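Aldehyde dehydrogenase 12 (Zea mays, PDB 6D97) oxidises L-glutamate gamma-semialdehyde to glutamate with NAD+ as the electron acceptor, the last step of proline catabolism in plants. Local coordinates at residues 144-147 with 148-152; 374-377 with 378-382; 104-107 with 108-111; 31-34 with 35-38; 343-346 with 347-351. All coordinates share one frame; numbering follows the deposited sequence.

All five contacts are local, each between near neighbours in one continuous stretch. Contacts 1, 2, 3 and 5 lie on helices; contact 4 is an irregular turn before strand 43-49. Contact 1 sits nearest the centre of the chain. Contacts 5 and 2 belong to successive helices, 345-354 and 371-382, and both pack on strands 388-391 and 437-443. Their centres are about 22 Å apart. Contact 3 lies across the chain's centre from both and meets another subunit. Each contact mixes buried and exposed residues. Apolar packing dominates contact 5, a charged group joins methionine and tyrosine in contact 3, and polar bonds shape contact 4.

Contact 1. Residues 144-147 with 148-152; sequences QALA and EVQVS
L146 and Q150 meet one turn apart on helix 142-157, and their side chains cross at a slant. The Q150 side chain can be followed outward from the backbone. Its CB lies 3.6 Å from L146 O, and CG lies 3.5 Å from the same oxygen. CD then passes L146 CG at 3.9 Å. The amide divides its two ends: OE1 turns to A147 CA at 3.5 Å, while NE2 rests on L146 CD2 at 3.7 Å. L146 presents these carbons because its CG stands anti to the backbone N (chi1 -174°). With an alanine here instead of L146, the Q150 amide is likely to lose its apolar support and turn more freely. The backbone bond Q150 N to L146 O, 2.8 Å long, ties the same two residues. Two residues further along, S152 OG and S152 N both donate to E148 O, from opposite faces of its plane. The E148 carboxylate reaches beyond the helix, to K140 by a salt bridge and to the backbone N of L202 and E203. V149 packs on L127 and F130 of helix 124-137 and on L121 of helix 105-121. S152 touches L206, so the buried side of the helix also meets helix 203-214.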
# COMPACT_ATOMS: atom_id res chain seq x y z
N GLN A 144 35.55 -1.05 4.18
CA GLN A 144 34.48 -1.91 4.66
C GLN A 144 33.90 -1.39 5.97
O GLN A 144 32.67 -1.38 6.15
CB GLN A 144 34.98 -3.35 4.85
CG GLN A 144 35.26 -4.09 3.55
CD GLN A 144 34.00 -4.45 2.79
OE1 GLN A 144 32.96 -4.72 3.39
NE2 GLN A 144 34.09 -4.45 1.47
N ALA A 145 34.76 -0.94 6.89
CA ALA A 145 34.28 -0.35 8.14
C ALA A 145 33.54 0.95 7.89
O ALA A 145 32.54 1.24 8.55
CB ALA A 145 35.45 -0.13 9.10
N LEU A 146 34.03 1.75 6.94
CA LEU A 146 33.33 2.99 6.59
C LEU A 146 31.96 2.69 6.00
O LEU A 146 30.99 3.39 6.29
CB LEU A 146 34.18 3.80 5.60
CG LEU A 146 33.66 5.19 5.23
CD1 LEU A 146 33.77 6.11 6.44
CD2 LEU A 146 34.44 5.76 4.06
N ALA A 147 31.86 1.64 5.18
CA ALA A 147 30.58 1.29 4.57
C ALA A 147 29.54 0.98 5.64
O ALA A 147 28.35 1.27 5.46
CB ALA A 147 30.74 0.10 3.63
N GLU A 148 29.97 0.39 6.76
CA GLU A 148 29.05 0.13 7.86
C GLU A 148 28.50 1.43 8.42
O GLU A 148 27.30 1.55 8.69
CB GLU A 148 29.75 -0.68 8.95
CG GLU A 148 29.02 -1.94 9.35
CD GLU A 148 29.58 -2.56 10.61
OE1 GLU A 148 28.92 -2.49 11.67
OE2 GLU A 148 30.69 -3.14 10.54
N VAL A 149 29.37 2.43 8.60
CA VAL A 149 28.91 3.71 9.13
C VAL A 149 28.03 4.43 8.11
O VAL A 149 27.04 5.08 8.48
CB VAL A 149 30.11 4.58 9.54
CG1 VAL A 149 29.65 5.73 10.40
CG2 VAL A 149 31.14 3.73 10.27
N GLN A 150 28.37 4.32 6.83
CA GLN A 150 27.59 5.00 5.79
C GLN A 150 26.18 4.43 5.71
O GLN A 150 25.20 5.18 5.62
CB GLN A 150 28.30 4.88 4.45
CG GLN A 150 29.47 5.83 4.29
CD GLN A 150 30.38 5.45 3.14
OE1 GLN A 150 30.46 4.28 2.75
NE2 GLN A 150 31.07 6.44 2.58
N VAL A 151 26.05 3.10 5.74
CA VAL A 151 24.73 2.47 5.78
C VAL A 151 23.95 2.95 6.99
O VAL A 151 22.78 3.31 6.89
CB VAL A 151 24.86 0.94 5.77
CG1 VAL A 151 23.52 0.29 6.10
CG2 VAL A 151 25.38 0.44 4.42
N SER A 152 24.61 2.95 8.16
CA SER A 152 23.96 3.43 9.38
C SER A 152 23.51 4.88 9.22
O SER A 152 22.39 5.23 9.61
CB SER A 152 24.92 3.29 10.56
OG SER A 152 25.46 1.99 10.63

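Contact 2. Residues 374-377 with 378-382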
# COMPACT_ATOMS: atom_id res chain seq x y z
N MET A 374 40.08 -24.35 9.84
CA MET A 374 39.93 -24.08 8.42
C MET A 374 40.79 -25.02 7.58
O MET A 374 40.35 -25.49 6.52
CB MET A 374 40.27 -22.62 8.12
CG MET A 374 39.16 -21.64 8.45
SD MET A 374 39.58 -19.92 8.11
CE MET A 374 40.40 -19.45 9.63
N ILE A 375 42.01 -25.31 8.04
CA ILE A 375 42.87 -26.27 7.34
C ILE A 375 42.24 -27.65 7.36
O ILE A 375 42.21 -28.36 6.34
CB ILE A 375 44.27 -26.28 7.96
CG1 ILE A 375 45.04 -25.00 7.60
CG2 ILE A 375 45.03 -27.52 7.51
CD1 ILE A 375 45.43 -24.93 6.14
N GLU A 376 41.72 -28.08 8.53
CA GLU A 376 41.10 -29.39 8.64
C GLU A 376 39.92 -29.53 7.68
O GLU A 376 39.80 -30.53 6.96
CB GLU A 376 40.65 -29.64 10.08
CG GLU A 376 40.17 -31.06 10.33
CD GLU A 376 39.32 -31.18 11.58
OE1 GLU A 376 39.87 -31.47 12.66
OE2 GLU A 376 38.10 -30.99 11.48
N HIS A 377 39.04 -28.52 7.65
CA HIS A 377 37.93 -28.50 6.70
C HIS A 377 38.42 -28.66 5.26
O HIS A 377 37.90 -29.47 4.49
CB HIS A 377 37.12 -27.21 6.84
CG HIS A 377 35.92 -27.14 5.94
ND1 HIS A 377 34.84 -28.00 6.07
CD2 HIS A 377 35.62 -26.31 4.92
CE1 HIS A 377 33.94 -27.71 5.16
NE2 HIS A 377 34.38 -26.69 4.45
N MET A 378 39.44 -27.89 4.88
CA MET A 378 40.02 -28.00 3.54
C MET A 378 40.50 -29.42 3.26
O MET A 378 40.27 -29.96 2.17
CB MET A 378 41.19 -27.02 3.39
CG MET A 378 41.95 -27.15 2.09
SD MET A 378 43.44 -26.13 2.10
CE MET A 378 44.50 -27.01 3.25
N ASN A 379 41.20 -30.03 4.22
CA ASN A 379 41.68 -31.39 4.02
C ASN A 379 40.53 -32.39 3.95
O ASN A 379 40.60 -33.36 3.18
CB ASN A 379 42.66 -31.77 5.14
CG ASN A 379 43.99 -31.05 5.01
OD1 ASN A 379 44.48 -30.84 3.90
ND2 ASN A 379 44.59 -30.68 6.13
N ASN A 380 39.48 -32.19 4.75
CA ASN A 380 38.31 -33.06 4.66
C ASN A 380 37.68 -32.98 3.28
O ASN A 380 37.25 -34.01 2.73
CB ASN A 380 37.29 -32.68 5.73
CG ASN A 380 37.71 -33.13 7.12
OD1 ASN A 380 38.53 -34.04 7.26
ND2 ASN A 380 37.14 -32.51 8.14
N LEU A 381 37.61 -31.78 2.70
CA LEU A 381 37.08 -31.65 1.34
C LEU A 381 37.99 -32.33 0.33
O LEU A 381 37.51 -32.94 -0.64
CB LEU A 381 36.90 -30.17 0.99
CG LEU A 381 35.79 -29.42 1.72
CD1 LEU A 381 35.87 -27.94 1.46
CD2 LEU A 381 34.45 -29.96 1.27
N LEU A 382 39.31 -32.25 0.53
CA LEU A 382 40.25 -32.81 -0.42
C LEU A 382 40.23 -34.33 -0.45
O LEU A 382 40.79 -34.91 -1.39
CB LEU A 382 41.67 -32.31 -0.11
CG LEU A 382 41.89 -30.83 -0.43
CD1 LEU A 382 43.27 -30.38 0.02
CD2 LEU A 382 41.69 -30.58 -1.91
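H377 and L381 form the tight, buried side of this turn of helix 371-382. L381 CG lies over one face of the H377 imidazole, 4.1 Å above the ring plane and offset toward the rim. L381 CD1 comes closer, 3.6 Å from H377 NE2. The ring can meet L381 because H377 CG is anti to the backbone N (chi1 -177°), beside the carbonyl carbon. Nearby, I375 and M378 run side by side and point the same way. Their ends touch through I375 CD1 and M378 CE at 3.7 Å. The M378 chain is extended until chi3, where it bends (72°) and brings CE back to the isoleucine.

The other side is polar and looser. E376 and N379 are exposed, and N380 partly so. E376 OE2 stays 3.8 Å from N380 ND2, with carboxylate and amide planes 41° apart. N379 lies alongside I375, its ND2 3.5 Å from I375 CG2. The other end of the N380 amide, OD1, accepts a hydrogen bond from K383 NZ. Under both sides runs the regular helical backbone, with N380 N bonded to E376 O at 2.8 Å.

The buried side faces the mixed sheet and helix 425-429. The H377 ring meets that of F437 on strand 437-443 and also touches L428. L381 packs on L428, V429, F437 and V439. M378 bridges strand 437-443 at F437 and strand 388-391 at V389.

Contact 3. Residues 104-107 with 108-111; sequences PERY and LMYG
R106 reaches M109 and Y110 by a bend in its chain. CG starts beside the backbone N, and a turn at chi3 (50°) swings the guanidinium toward the next turn of helix 105-121. M109 bends at chi3 as well (70°), which brings its methyl to the guanidinium. M109 CE then lies over one face of the group, 3.7 Å from R106 NH1. The two chains run side by side and point the same way.

Y110 also runs alongside R106. Its CE2 is 3.7 Å from R106 NH2, with the guanidinium and ring planes 72° apart, so the two groups are not stacked. At the near end of the ring, R106 O sits at the edge, 3.4 Å from Y110 CD2. That oxygen also accepts Y110 N at 3.2 Å. M109 N bonds to E105 O at 3.1 Å, and G111 N to Y107 O at 3.2 Å.

Y107 faces another way. Its ring meets H98 edge-to-face, and it packs on P174 of a neighbouring subunit, while E105 and L108 touch N176 of that same subunit.

The polar ends of R106 and Y110 converge on one acid. R106 NH2 forms a salt bridge with D247 OD2, and Y110 OH hydrogen-bonds to the same oxygen. R106 NE bonds to H98 ND1. The shared carboxylate probably steadies both ends, and the nearby positive charge is likely to favour its ionised form.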
# COMPACT_ATOMS: atom_id res chain seq x y z
N PRO A 104 1.61 9.74 20.92
CA PRO A 104 2.09 9.75 19.52
C PRO A 104 3.21 10.74 19.28
O PRO A 104 3.95 10.58 18.31
CB PRO A 104 0.83 10.12 18.72
CG PRO A 104 0.03 10.93 19.67
CD PRO A 104 0.26 10.32 21.03
N GLU A 105 3.35 11.74 20.15
CA GLU A 105 4.45 12.70 20.01
C GLU A 105 5.81 12.02 20.11
O GLU A 105 6.81 12.61 19.70
CB GLU A 105 4.32 13.81 21.06
CG GLU A 105 4.62 13.40 22.50
CD GLU A 105 3.46 12.67 23.17
OE1 GLU A 105 2.35 12.63 22.59
OE2 GLU A 105 3.67 12.12 24.28
N ARG A 106 5.86 10.79 20.63
CA ARG A 106 7.12 10.06 20.67
C ARG A 106 7.57 9.62 19.29
O ARG A 106 8.78 9.46 19.06
CB ARG A 106 7.01 8.85 21.61
CG ARG A 106 7.08 9.21 23.08
CD ARG A 106 6.93 7.98 23.96
NE ARG A 106 7.82 6.88 23.57
CZ ARG A 106 9.08 6.74 23.97
NH1 ARG A 106 9.62 7.63 24.79
NH2 ARG A 106 9.80 5.71 23.56
N TYR A 107 6.63 9.40 18.36
CA TYR A 107 7.02 9.17 16.97
C TYR A 107 7.78 10.37 16.42
O TYR A 107 8.78 10.21 15.71
CB TYR A 107 5.79 8.90 16.10
CG TYR A 107 5.07 7.61 16.36
CD1 TYR A 107 5.64 6.38 16.03
CD2 TYR A 107 3.78 7.62 16.89
CE1 TYR A 107 4.96 5.21 16.25
CE2 TYR A 107 3.10 6.45 17.12
CZ TYR A 107 3.69 5.24 16.80
OH TYR A 107 3.01 4.07 17.02
N LEU A 108 7.30 11.58 16.73
CA LEU A 108 7.97 12.79 16.25
C LEU A 108 9.34 12.95 16.89
O LEU A 108 10.29 13.40 16.23
CB LEU A 108 7.10 14.01 16.53
CG LEU A 108 5.73 13.93 15.88
CD1 LEU A 108 4.97 15.24 16.01
CD2 LEU A 108 5.91 13.51 14.43
N MET A 109 9.46 12.61 18.18
CA MET A 109 10.73 12.72 18.88
C MET A 109 11.79 11.85 18.21
O MET A 109 12.95 12.27 18.07
CB MET A 109 10.56 12.31 20.34
CG MET A 109 11.84 12.35 21.17
SD MET A 109 11.54 11.75 22.84
CE MET A 109 11.29 10.00 22.55
N TYR A 110 11.42 10.65 17.80
CA TYR A 110 12.41 9.78 17.20
C TYR A 110 12.73 10.19 15.77
O TYR A 110 13.80 9.87 15.26
CB TYR A 110 11.96 8.33 17.28
CG TYR A 110 12.41 7.70 18.56
CD1 TYR A 110 13.71 7.25 18.71
CD2 TYR A 110 11.55 7.58 19.64
CE1 TYR A 110 14.15 6.69 19.88
CE2 TYR A 110 11.98 7.01 20.82
CZ TYR A 110 13.27 6.57 20.93
OH TYR A 110 13.69 6.00 22.11
N GLY A 111 11.80 10.89 15.12
CA GLY A 111 12.17 11.58 13.89
C GLY A 111 13.27 12.60 14.14
O GLY A 111 14.24 12.67 13.38

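Contact 4. Residues 31-34 with 35-38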
# COMPACT_ATOMS: atom_id res chain seq x y z
N THR A 31 34.25 8.22 24.70
CA THR A 31 35.09 7.92 25.85
C THR A 31 36.30 7.08 25.46
O THR A 31 37.01 6.59 26.34
CB THR A 31 34.28 7.20 26.93
OG1 THR A 31 33.70 6.00 26.40
CG2 THR A 31 33.17 8.10 27.46
N VAL A 32 36.55 6.91 24.17
CA VAL A 32 37.63 6.06 23.68
C VAL A 32 38.24 6.70 22.44
O VAL A 32 37.56 7.37 21.66
CB VAL A 32 37.13 4.63 23.37
CG1 VAL A 32 36.14 4.63 22.20
CG2 VAL A 32 38.29 3.69 23.09
N SER A 33 39.54 6.49 22.27
CA SER A 33 40.26 6.93 21.08
C SER A 33 40.62 5.69 20.27
O SER A 33 41.47 4.91 20.71
CB SER A 33 41.51 7.71 21.46
OG SER A 33 42.35 7.91 20.33
N PRO A 34 40.00 5.48 19.10
CA PRO A 34 40.18 4.20 18.39
C PRO A 34 41.62 3.88 18.07
O PRO A 34 42.01 2.71 18.11
CB PRO A 34 39.36 4.40 17.11
CG PRO A 34 38.33 5.41 17.50
CD PRO A 34 39.02 6.35 18.44
N GLN A 35 42.43 4.88 17.75
CA GLN A 35 43.81 4.62 17.36
C GLN A 35 44.75 4.52 18.56
O GLN A 35 45.84 3.95 18.43
CB GLN A 35 44.30 5.70 16.38
CG GLN A 35 43.91 7.13 16.74
CD GLN A 35 42.43 7.42 16.50
OE1 GLN A 35 41.70 7.72 17.44
NE2 GLN A 35 42.00 7.33 15.25
N GLU A 36 44.34 5.02 19.72
CA GLU A 36 45.17 5.00 20.92
C GLU A 36 45.04 3.72 21.73
O GLU A 36 46.01 3.31 22.37
CB GLU A 36 44.81 6.18 21.83
CG GLU A 36 45.97 7.11 22.16
CD GLU A 36 46.12 8.25 21.15
OE1 GLU A 36 46.43 7.97 19.97
OE2 GLU A 36 45.93 9.42 21.54
N VAL A 37 43.87 3.09 21.71
CA VAL A 37 43.56 2.01 22.65
C VAL A 37 44.47 0.82 22.42
O VAL A 37 44.62 0.33 21.29
CB VAL A 37 42.07 1.63 22.56
CG1 VAL A 37 41.68 1.31 21.14
CG2 VAL A 37 41.78 0.47 23.51
N SER A 38 45.10 0.34 23.49
CA SER A 38 46.12 -0.70 23.41
C SER A 38 46.22 -1.40 24.76
O SER A 38 45.47 -1.10 25.69
CB SER A 38 47.47 -0.10 23.01
OG SER A 38 47.90 0.84 23.99
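S33 O is gripped by two backbone N-H groups of the turn that follows. E36 N reaches it at 3.0 Å from above the carbonyl plane, well away from a lone pair. V37 N reaches it at 3.2 Å, nearly in line with the C=O bond. S33-P34-Q35-E36 is a type I beta turn, and the bond from V37 N extends it by one residue without making a regular helix. A side-chain bond braces the same turn. S33 OG donates to Q35 OE1 at 3.0 Å, in the carbonyl plane and on a lone pair. Q35 gets there by folding back: its CG stands between the backbone N and the carbonyl carbon (chi1 43°), and the chain bends again at chi2 (-73°). The same OE1 lies 3.2 Å from P34 CD, with the two side chains alongside each other. E36 CB adds a contact on the serine, 3.4 Å from S33 OG. On the buried side, V37 CG1 lies 3.4 Å from P34 O. V32 CG2 meets V37 CB more loosely at 4.3 Å.

R136 NH1 of helix 124-137 hydrogen-bonds to both P34 O and V37 O. V32 and P34 pack on F129 of that helix. V32 also touches I229 of helix 229-240, and both valines rest on A43 of strand 43-49.

Contact 5. Residues 343-346 with 347-351; sequences SGLL and EKMKK
G344 is the N-cap of helix 345-354, and its O accepts K348 N at 3.0 Å. An ST turn leads into this helix start: S343 OG accepts from L345 N at 3.2 Å. With phi positive (84°), a side chain at G344 would crowd the preceding carbonyl oxygen, a strain that glycine avoids.

M349 carries the apolar part. Its sulfur touches both leucines of the first turn: SD lies 3.8 Å from L345 CG and 4.1 Å from L346 CD2. Both leucines meet the methionine at a slant. Were M349 a serine, the sulfur and methyl would be gone, and a gap would probably open beside both leucines, leaving C316 and L334 with less packing. In the fold, L345 and L346 lie on M336 of strand 331-337, and L346 and M349 also reach strands 388-391 and 437-443.

The polar chains leave this apolar side. K348 NZ makes a salt bridge to D310 of helix 309-321, and K350 NZ one to E354. E347 folds back over the helix start, its chain bent at chi2 (72°), and places OE1 3.2 Å from G344 CA.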
# COMPACT_ATOMS: atom_id res chain seq x y z
N SER A 343 37.08 -18.74 -19.63
CA SER A 343 36.96 -17.28 -19.63
C SER A 343 38.16 -16.59 -19.00
O SER A 343 38.34 -15.38 -19.21
CB SER A 343 35.69 -16.86 -18.89
OG SER A 343 35.74 -17.26 -17.53
N GLY A 344 38.98 -17.31 -18.24
CA GLY A 344 39.99 -16.69 -17.42
C GLY A 344 39.50 -16.21 -16.07
O GLY A 344 40.25 -15.53 -15.36
N LEU A 345 38.26 -16.55 -15.70
CA LEU A 345 37.68 -16.06 -14.45
C LEU A 345 38.46 -16.56 -13.24
O LEU A 345 38.86 -15.78 -12.37
CB LEU A 345 36.22 -16.48 -14.35
CG LEU A 345 35.60 -16.23 -12.97
CD1 LEU A 345 35.17 -14.78 -12.84
CD2 LEU A 345 34.44 -17.18 -12.72
N LEU A 346 38.66 -17.88 -13.16
CA LEU A 346 39.36 -18.46 -12.01
C LEU A 346 40.77 -17.91 -11.89
O LEU A 346 41.27 -17.68 -10.78
CB LEU A 346 39.38 -19.98 -12.11
CG LEU A 346 38.10 -20.73 -11.72
CD1 LEU A 346 38.28 -22.23 -11.92
CD2 LEU A 346 37.72 -20.41 -10.28
N GLU A 347 41.44 -17.70 -13.03
CA GLU A 347 42.77 -17.11 -13.02
C GLU A 347 42.75 -15.70 -12.43
O GLU A 347 43.61 -15.34 -11.63
CB GLU A 347 43.36 -17.10 -14.43
CG GLU A 347 43.76 -18.47 -14.96
CD GLU A 347 42.56 -19.34 -15.32
OE1 GLU A 347 41.44 -18.79 -15.43
OE2 GLU A 347 42.74 -20.57 -15.48
N LYS A 348 41.74 -14.90 -12.81
CA LYS A 348 41.61 -13.57 -12.24
C LYS A 348 41.24 -13.63 -10.76
O LYS A 348 41.71 -12.80 -9.97
CB LYS A 348 40.58 -12.75 -13.02
CG LYS A 348 40.94 -12.52 -14.47
CD LYS A 348 39.74 -12.04 -15.27
CE LYS A 348 40.07 -11.88 -16.74
NZ LYS A 348 41.05 -10.79 -16.99
N MET A 349 40.41 -14.60 -10.37
CA MET A 349 40.06 -14.76 -8.97
C MET A 349 41.28 -15.10 -8.13
O MET A 349 41.43 -14.63 -7.00
CB MET A 349 38.98 -15.83 -8.80
CG MET A 349 37.57 -15.34 -9.06
SD MET A 349 36.36 -16.67 -9.24
CE MET A 349 36.46 -17.44 -7.62
N LYS A 350 42.17 -15.93 -8.68
CA LYS A 350 43.41 -16.25 -7.98
C LYS A 350 44.26 -15.01 -7.78
O LYS A 350 44.71 -14.72 -6.66
CB LYS A 350 44.18 -17.32 -8.76
CG LYS A 350 45.48 -17.77 -8.12
CD LYS A 350 45.98 -19.06 -8.74
CE LYS A 350 47.30 -19.49 -8.12
NZ LYS A 350 48.36 -18.47 -8.32
N LYS A 351 44.48 -14.24 -8.86
CA LYS A 351 45.29 -13.03 -8.76
C LYS A 351 44.67 -12.02 -7.80
O LYS A 351 45.38 -11.37 -7.03
CB LYS A 351 45.47 -12.41 -10.15
CG LYS A 351 46.43 -13.17 -11.05
CD LYS A 351 46.30 -12.75 -12.50
CE LYS A 351 47.27 -13.51 -13.40
NZ LYS A 351 47.00 -13.28 -14.85